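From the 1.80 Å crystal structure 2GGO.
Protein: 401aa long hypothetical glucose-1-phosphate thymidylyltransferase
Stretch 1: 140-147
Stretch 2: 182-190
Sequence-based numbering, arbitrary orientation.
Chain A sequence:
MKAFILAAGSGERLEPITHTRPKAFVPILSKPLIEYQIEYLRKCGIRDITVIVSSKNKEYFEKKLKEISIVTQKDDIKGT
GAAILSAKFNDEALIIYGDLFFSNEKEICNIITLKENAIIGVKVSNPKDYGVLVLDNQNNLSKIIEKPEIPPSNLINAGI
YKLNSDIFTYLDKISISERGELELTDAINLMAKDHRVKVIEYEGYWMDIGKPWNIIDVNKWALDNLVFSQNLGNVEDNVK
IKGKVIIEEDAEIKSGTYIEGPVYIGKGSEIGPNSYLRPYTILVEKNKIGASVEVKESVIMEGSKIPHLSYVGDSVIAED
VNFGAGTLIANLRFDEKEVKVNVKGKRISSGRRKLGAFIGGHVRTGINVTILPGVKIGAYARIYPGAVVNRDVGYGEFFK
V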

# COMPACT_ATOMS: atom_id res chain seq x y z
N ASN A 140 16.99 -25.52 -0.03
CA ASN A 140 16.10 -25.18 -1.12
C ASN A 140 14.68 -25.51 -0.65
O ASN A 140 14.48 -25.94 0.48
N LEU A 141 13.68 -25.31 -1.51
CA LEU A 141 12.30 -25.39 -1.04
C LEU A 141 11.76 -26.81 -0.97
O LEU A 141 11.81 -27.54 -1.96
N SER A 142 11.25 -27.17 0.21
CA SER A 142 10.51 -28.41 0.38
C SER A 142 9.05 -28.14 0.02
O SER A 142 8.57 -28.60 -1.01
N LYS A 143 8.35 -27.38 0.86
CA LYS A 143 6.99 -26.94 0.50
C LYS A 143 6.62 -25.58 1.12
O LYS A 143 7.39 -25.01 1.90
N ILE A 144 5.46 -25.04 0.73
CA ILE A 144 4.91 -23.82 1.33
C ILE A 144 3.51 -24.09 1.88
O ILE A 144 2.59 -24.37 1.11
N ILE A 145 3.36 -24.00 3.20
CA ILE A 145 2.08 -24.27 3.87
C ILE A 145 1.23 -23.01 3.89
O ILE A 145 1.56 -22.02 4.56
N GLU A 146 0.12 -23.07 3.16
CA GLU A 146 -0.76 -21.92 3.01
C GLU A 146 -1.62 -21.58 4.23
O GLU A 146 -2.71 -22.14 4.42
N LYS A 147 -1.09 -20.67 5.06
CA LYS A 147 -1.82 -20.03 6.17
C LYS A 147 -2.29 -20.98 7.28
O LYS A 147 -3.47 -20.95 7.67
N LEU A 182 -7.12 -19.95 -8.64
CA LEU A 182 -5.98 -20.67 -9.22
C LEU A 182 -4.72 -20.01 -8.68
O LEU A 182 -4.39 -18.87 -9.03
N GLU A 183 -4.03 -20.72 -7.79
CA GLU A 183 -2.90 -20.16 -7.06
C GLU A 183 -1.57 -20.50 -7.69
O GLU A 183 -1.44 -21.50 -8.41
N LEU A 184 -0.58 -19.67 -7.43
CA LEU A 184 0.75 -19.94 -7.91
C LEU A 184 1.39 -20.99 -7.02
O LEU A 184 1.75 -22.06 -7.49
N THR A 185 1.48 -20.69 -5.73
CA THR A 185 2.16 -21.56 -4.76
C THR A 185 1.90 -23.07 -4.93
O THR A 185 2.79 -23.88 -4.70
N ASP A 186 0.68 -23.44 -5.34
CA ASP A 186 0.31 -24.84 -5.58
C ASP A 186 1.22 -25.48 -6.60
O ASP A 186 1.78 -26.55 -6.36
N ALA A 187 1.34 -24.79 -7.74
CA ALA A 187 2.18 -25.20 -8.87
C ALA A 187 3.66 -25.22 -8.51
O ALA A 187 4.40 -26.10 -8.95
N ILE A 188 4.10 -24.25 -7.71
CA ILE A 188 5.48 -24.18 -7.23
C ILE A 188 5.78 -25.36 -6.30
O ILE A 188 6.94 -25.79 -6.17
N ASN A 189 4.73 -25.89 -5.66
CA ASN A 189 4.90 -26.97 -4.69
C ASN A 189 5.13 -28.36 -5.28
O ASN A 189 5.91 -29.14 -4.73
N LEU A 190 4.47 -28.65 -6.41
CA LEU A 190 4.76 -29.85 -7.20
C LEU A 190 6.13 -29.76 -7.86
O LEU A 190 6.89 -30.73 -7.86

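What holds the strand and the helix together? Apolar side chains make part of the contact, beside a large share from Asn189, packed where the helix 184-190 runs roughly antiparallel to the strand; the axes of strand and helix approach to 8.0 Å. Leu141 (chi1 t, chi2 p) and Ile144 (chi1 m) point toward the helix, and Ile188 (m, t) points back. Ile188 CG2 lies 3.8 Å from Leu141 CD2 and 3.9 Å from Ile144 CD1, so one methyl group serves both strand residues. Ile144 CD1 also reaches Thr185 CG2 at 3.9 Å, where Thr185, with chi1 p, faces the strand.

Where does polar chemistry enter? Asn189 sets off sideways, but its end comes nearer and lies against the backbone around Lys143 and Ile144, where the two stretches come nearest, with Lys143 CA 5.6 Å from Asn189 CA. Its amide is probably turned over in the model, which leaves its polar pairing with Ile144 open. Lys143 (chi1 p) starts sideways and leads its chain away from the helix.

What happens at the edge of the contact? Glu146 points toward the other stretch, its chi1 of -104° lying between wells. Glu146 CG sits 4.1 Å from Thr185 OG1 and 4.3 Å from Glu183 OE1, so these are loose contacts made through a methylene carbon. Glu183 OE2 is hydrogen-bonded elsewhere in the structure.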

# COMPACT_ATOMS: atom_id res chain seq x y z
CB ASN A 140 16.47 -25.95 -2.39
CG ASN A 140 17.95 -25.83 -2.72
OD1 ASN A 140 18.51 -24.73 -2.76
ND2 ASN A 140 18.59 -26.97 -2.97
CB LEU A 141 11.37 -24.52 -1.89
CG LEU A 141 9.94 -24.36 -1.39
CD1 LEU A 141 9.86 -23.28 -0.31
CD2 LEU A 141 8.99 -24.07 -2.56
CB SER A 142 10.65 -28.92 1.81
OG SER A 142 10.43 -30.32 1.86
CB LYS A 143 5.92 -28.04 0.77
CG LYS A 143 5.76 -28.53 2.23
CD LYS A 143 4.95 -29.86 2.31
CE LYS A 143 5.84 -31.11 2.13
NZ LYS A 143 5.11 -32.40 1.91
CB ILE A 144 4.79 -22.63 0.33
CG1 ILE A 144 6.02 -22.56 -0.60
CG2 ILE A 144 4.53 -21.31 1.08
CD1 ILE A 144 5.71 -22.09 -2.02
CB ILE A 145 2.23 -24.82 5.33
CG1 ILE A 145 3.55 -25.58 5.50
CG2 ILE A 145 1.02 -25.70 5.71
CD1 ILE A 145 4.17 -25.42 6.88
CB GLU A 146 -1.60 -22.04 1.73
CG GLU A 146 -1.09 -21.13 0.62
CD GLU A 146 -0.60 -19.77 1.15
OE1 GLU A 146 0.56 -19.40 0.86
OE2 GLU A 146 -1.36 -19.08 1.88
CB LYS A 147 -2.97 -19.17 5.61
CG LYS A 147 -2.52 -18.16 4.56
CD LYS A 147 -3.47 -16.99 4.43
CE LYS A 147 -4.32 -17.10 3.19
NZ LYS A 147 -5.02 -15.81 2.94
CB LEU A 182 -6.02 -20.68 -10.75
CG LEU A 182 -4.80 -21.13 -11.60
CD1 LEU A 182 -3.94 -22.29 -11.01
CD2 LEU A 182 -5.25 -21.46 -13.03
CB GLU A 183 -2.94 -20.62 -5.60
CG GLU A 183 -4.07 -20.01 -4.80
CD GLU A 183 -4.55 -20.92 -3.69
OE1 GLU A 183 -3.91 -20.94 -2.60
OE2 GLU A 183 -5.58 -21.61 -3.89
CB LEU A 184 1.59 -18.67 -7.99
CG LEU A 184 2.83 -18.66 -8.90
CD1 LEU A 184 2.70 -19.57 -10.11
CD2 LEU A 184 3.09 -17.24 -9.35
CB THR A 185 1.86 -21.14 -3.31
OG1 THR A 185 0.47 -20.85 -3.16
CG2 THR A 185 2.66 -19.91 -2.95
CB ASP A 186 -1.12 -24.94 -6.09
CG ASP A 186 -2.16 -24.74 -5.00
OD1 ASP A 186 -1.82 -24.93 -3.80
OD2 ASP A 186 -3.32 -24.41 -5.35
CB ALA A 187 1.93 -24.28 -10.06
CB ILE A 188 5.79 -22.82 -6.52
CG1 ILE A 188 5.93 -21.68 -7.55
CG2 ILE A 188 7.05 -22.92 -5.64
CD1 ILE A 188 6.04 -20.29 -6.95
CB ASN A 189 3.77 -26.96 -3.66
CG ASN A 189 4.20 -26.33 -2.36
OD1 ASN A 189 3.39 -25.79 -1.62
ND2 ASN A 189 5.49 -26.39 -2.07
CB LEU A 190 3.70 -30.09 -8.29
CG LEU A 190 2.26 -29.56 -8.28
CD1 LEU A 190 1.66 -29.89 -9.65
CD2 LEU A 190 1.38 -30.09 -7.13